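Local coordinates for protein serine acetyltransferase (Entamoeba histolytica, PDB 3Q1X) that probably catalyses the transfer of an acetyl group to L-serine, giving the O-acetylserine used in cysteine biosynthesis, at residues R197-V202 against I232-K237. Residues are numbered along the deposited sequence; the frame is centred on the assembly and turned at random.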
ATOM      1  N   ARG A 197      20.599  -5.605   1.117  1.00 19.40           N
ATOM      2  CA  ARG A 197      19.535  -5.683   2.104  1.00 19.32           C
ATOM      3  C   ARG A 197      18.917  -4.303   2.261  1.00 19.28           C
ATOM      4  O   ARG A 197      19.599  -3.354   2.642  1.00 18.84           O
ATOM      5  CB  ARG A 197      20.086  -6.172   3.444  1.00 19.49           C
ATOM      6  CG  ARG A 197      19.030  -6.483   4.486  1.00 21.03           C
ATOM      7  CD  ARG A 197      19.680  -7.036   5.744  1.00 23.48           C
ATOM      8  NE  ARG A 197      20.382  -8.293   5.490  1.00 24.24           N
ATOM      9  CZ  ARG A 197      21.213  -8.890   6.338  1.00 24.99           C
ATOM     10  NH1 ARG A 197      21.486  -8.345   7.520  1.00 24.93           N
ATOM     11  NH2 ARG A 197      21.785 -10.033   5.993  1.00 26.54           N
ATOM     12  N   ILE A 198      17.626  -4.197   1.964  1.00 18.71           N
ATOM     13  CA  ILE A 198      16.935  -2.904   1.929  1.00 19.24           C
ATOM     14  C   ILE A 198      15.716  -2.916   2.841  1.00 19.21           C
ATOM     15  O   ILE A 198      14.917  -3.852   2.806  1.00 20.17           O
ATOM     16  CB  ILE A 198      16.508  -2.527   0.475  1.00 19.03           C
ATOM     17  CG1 ILE A 198      17.739  -2.316  -0.414  1.00 19.98           C
ATOM     18  CG2 ILE A 198      15.586  -1.303   0.451  1.00 20.08           C
ATOM     19  CD1 ILE A 198      17.420  -1.984  -1.872  1.00 20.92           C
ATOM     20  N   TYR A 199      15.571  -1.857   3.630  1.00 18.52           N
ATOM     21  CA  TYR A 199      14.450  -1.695   4.535  1.00 17.82           C
ATOM     22  C   TYR A 199      13.363  -0.747   4.016  1.00 17.72           C
ATOM     23  O   TYR A 199      13.500  -0.107   2.952  1.00 17.19           O
ATOM     24  CB  TYR A 199      14.946  -1.260   5.914  1.00 18.06           C
ATOM     25  CG  TYR A 199      15.659  -2.372   6.617  1.00 18.08           C
ATOM     26  CD1 TYR A 199      14.955  -3.282   7.409  1.00 18.49           C
ATOM     27  CD2 TYR A 199      17.038  -2.562   6.452  1.00 18.36           C
ATOM     28  CE1 TYR A 199      15.606  -4.335   8.043  1.00 17.44           C
ATOM     29  CE2 TYR A 199      17.703  -3.620   7.084  1.00 19.32           C
ATOM     30  CZ  TYR A 199      16.978  -4.495   7.880  1.00 20.29           C
ATOM     31  OH  TYR A 199      17.615  -5.542   8.500  1.00 20.55           O
ATOM     32  N   GLN A 200      12.285  -0.673   4.791  1.00 17.65           N
ATOM     33  CA  GLN A 200      11.135   0.167   4.492  1.00 17.84           C
ATOM     34  C   GLN A 200      11.569   1.603   4.202  1.00 18.29           C
ATOM     35  O   GLN A 200      12.563   2.081   4.762  1.00 17.96           O
ATOM     36  CB  GLN A 200      10.117   0.113   5.646  1.00 17.96           C
ATOM     37  CG  GLN A 200      10.623   0.573   7.027  1.00 18.17           C
ATOM     38  CD  GLN A 200      11.280  -0.532   7.851  1.00 17.95           C
ATOM     39  OE1 GLN A 200      11.859  -1.464   7.312  1.00 18.75           O
ATOM     40  NE2 GLN A 200      11.213  -0.401   9.175  1.00 20.27           N
ATOM     41  N   SER A 201      10.851   2.258   3.293  1.00 18.70           N
ATOM     42  CA  SER A 201      11.028   3.684   3.014  1.00 19.58           C
ATOM     43  C   SER A 201      12.377   4.093   2.415  1.00 19.89           C
ATOM     44  O   SER A 201      12.759   5.271   2.485  1.00 20.67           O
ATOM     45  CB  SER A 201      10.751   4.491   4.291  1.00 19.46           C
ATOM     46  OG  SER A 201       9.363   4.536   4.560  1.00 22.37           O
ATOM     47  N   VAL A 202      13.079   3.136   1.810  1.00 19.35           N
ATOM     48  CA  VAL A 202      14.357   3.418   1.158  1.00 19.15           C
ATOM     49  C   VAL A 202      14.141   3.816  -0.286  1.00 19.35           C
ATOM     50  O   VAL A 202      13.449   3.116  -1.030  1.00 19.73           O
ATOM     51  CB  VAL A 202      15.314   2.218   1.233  1.00 19.17           C
ATOM     52  CG1 VAL A 202      16.419   2.312   0.166  1.00 18.09           C
ATOM     53  CG2 VAL A 202      15.899   2.115   2.624  1.00 19.26           C
ATOM     54  N   ILE A 232      20.909  -0.895   3.444  1.00 21.58           N
ATOM     55  CA  ILE A 232      20.356   0.450   3.408  1.00 21.66           C
ATOM     56  C   ILE A 232      19.232   0.564   4.425  1.00 21.75           C
ATOM     57  O   ILE A 232      18.171  -0.043   4.264  1.00 22.08           O
ATOM     58  CB  ILE A 232      19.880   0.862   1.994  1.00 21.56           C
ATOM     59  CG1 ILE A 232      20.969   0.559   0.965  1.00 21.67           C
ATOM     60  CG2 ILE A 232      19.551   2.349   1.962  1.00 21.47           C
ATOM     61  CD1 ILE A 232      20.576   0.804  -0.452  1.00 21.25           C
ATOM     62  N   GLY A 233      19.488   1.342   5.472  1.00 21.99           N
ATOM     63  CA  GLY A 233      18.593   1.438   6.617  1.00 21.77           C
ATOM     64  C   GLY A 233      17.310   2.189   6.347  1.00 21.92           C
ATOM     65  O   GLY A 233      17.191   2.893   5.340  1.00 21.72           O
ATOM     66  N   THR A 234      16.359   2.022   7.261  1.00 22.59           N
ATOM     67  CA  THR A 234      15.026   2.603   7.160  1.00 23.54           C
ATOM     68  C   THR A 234      15.037   4.100   6.867  1.00 23.24           C
ATOM     69  O   THR A 234      15.674   4.875   7.584  1.00 23.05           O
ATOM     70  CB  THR A 234      14.225   2.396   8.459  1.00 23.73           C
ATOM     71  OG1 THR A 234      14.423   1.060   8.953  1.00 25.84           O
ATOM     72  CG2 THR A 234      12.758   2.643   8.194  1.00 25.52           C
ATOM     73  N   GLY A 235      14.324   4.495   5.814  1.00 22.96           N
ATOM     74  CA  GLY A 235      14.124   5.908   5.497  1.00 23.03           C
ATOM     75  C   GLY A 235      15.237   6.577   4.710  1.00 23.08           C
ATOM     76  O   GLY A 235      15.124   7.753   4.349  1.00 23.64           O
ATOM     77  N   ALA A 236      16.307   5.836   4.436  1.00 23.59           N
ATOM     78  CA  ALA A 236      17.450   6.392   3.706  1.00 23.45           C
ATOM     79  C   ALA A 236      17.052   6.784   2.285  1.00 23.67           C
ATOM     80  O   ALA A 236      16.371   6.019   1.591  1.00 23.91           O
ATOM     81  CB  ALA A 236      18.616   5.413   3.705  1.00 23.32           C
ATOM     82  N   LYS A 237      17.449   7.989   1.875  1.00 23.64           N
ATOM     83  CA  LYS A 237      17.151   8.506   0.538  1.00 23.98           C
ATOM     84  C   LYS A 237      18.448   8.681  -0.238  1.00 24.42           C
ATOM     85  O   LYS A 237      19.195   9.639  -0.016  1.00 24.76           O
ATOM     86  CB  LYS A 237      16.374   9.836   0.592  1.00 23.72           C
ATOM     87  CG  LYS A 237      15.086   9.842   1.444  1.00 23.99           C
ATOM     88  CD  LYS A 237      14.164   8.675   1.099  1.00 24.70           C
ATOM     89  CE  LYS A 237      12.837   8.736   1.870  1.00 26.12           C
ATOM     90  NZ  LYS A 237      12.978   8.807   3.350  1.00 25.84           N
TER
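With CG1 anti to its backbone N (chi1 160°), Val202 turns that methyl onto CG2 of Ile232, 3.6 Å away, while Ile232 holds CG2 anti to its own backbone N. The two branched side chains cross at about a right angle. Val202 CG2 lies 3.5 Å from Ile232 O, and a beta-branched residue with two short methyls suits a place where both are used. Ile198 adds a looser contact, CG1 to Ile232 CD1 at 4.2 Å, and Leu204 of strand 203-205 packs on both isoleucines. Ile198 and Ile232 form a parallel bridge: Ile232 N donates to Arg197 O at 2.9 Å, and Tyr199 N donates to Ile232 O. These are successive coils of the left-handed parallel beta-helix of hexapeptide-repeat acyltransferases, here stacked strand on strand and corner on corner. Each corner is a type II turn, Tyr199 to Val202 beside Gly233 to Ala236. Gly235, whose positive phi of 84° suits glycine, sends its N to Gln200 O at 3.2 Å. Its CA makes a CA-H...O contact with Ser201 O (3.4 Å), a buried carbonyl with no conventional hydrogen-bond partner in the model. Tyr199 keeps its CD2 edge by Ile232 O yet is long enough for its hydroxyl to bond His208 N of the second subunit. Lys237, bent at chi2 and chi4, curls back until NZ meets Gly235 O at 2.6 Å; NZ also hydrogen-bonds OD1 of Asn253 of the third subunit.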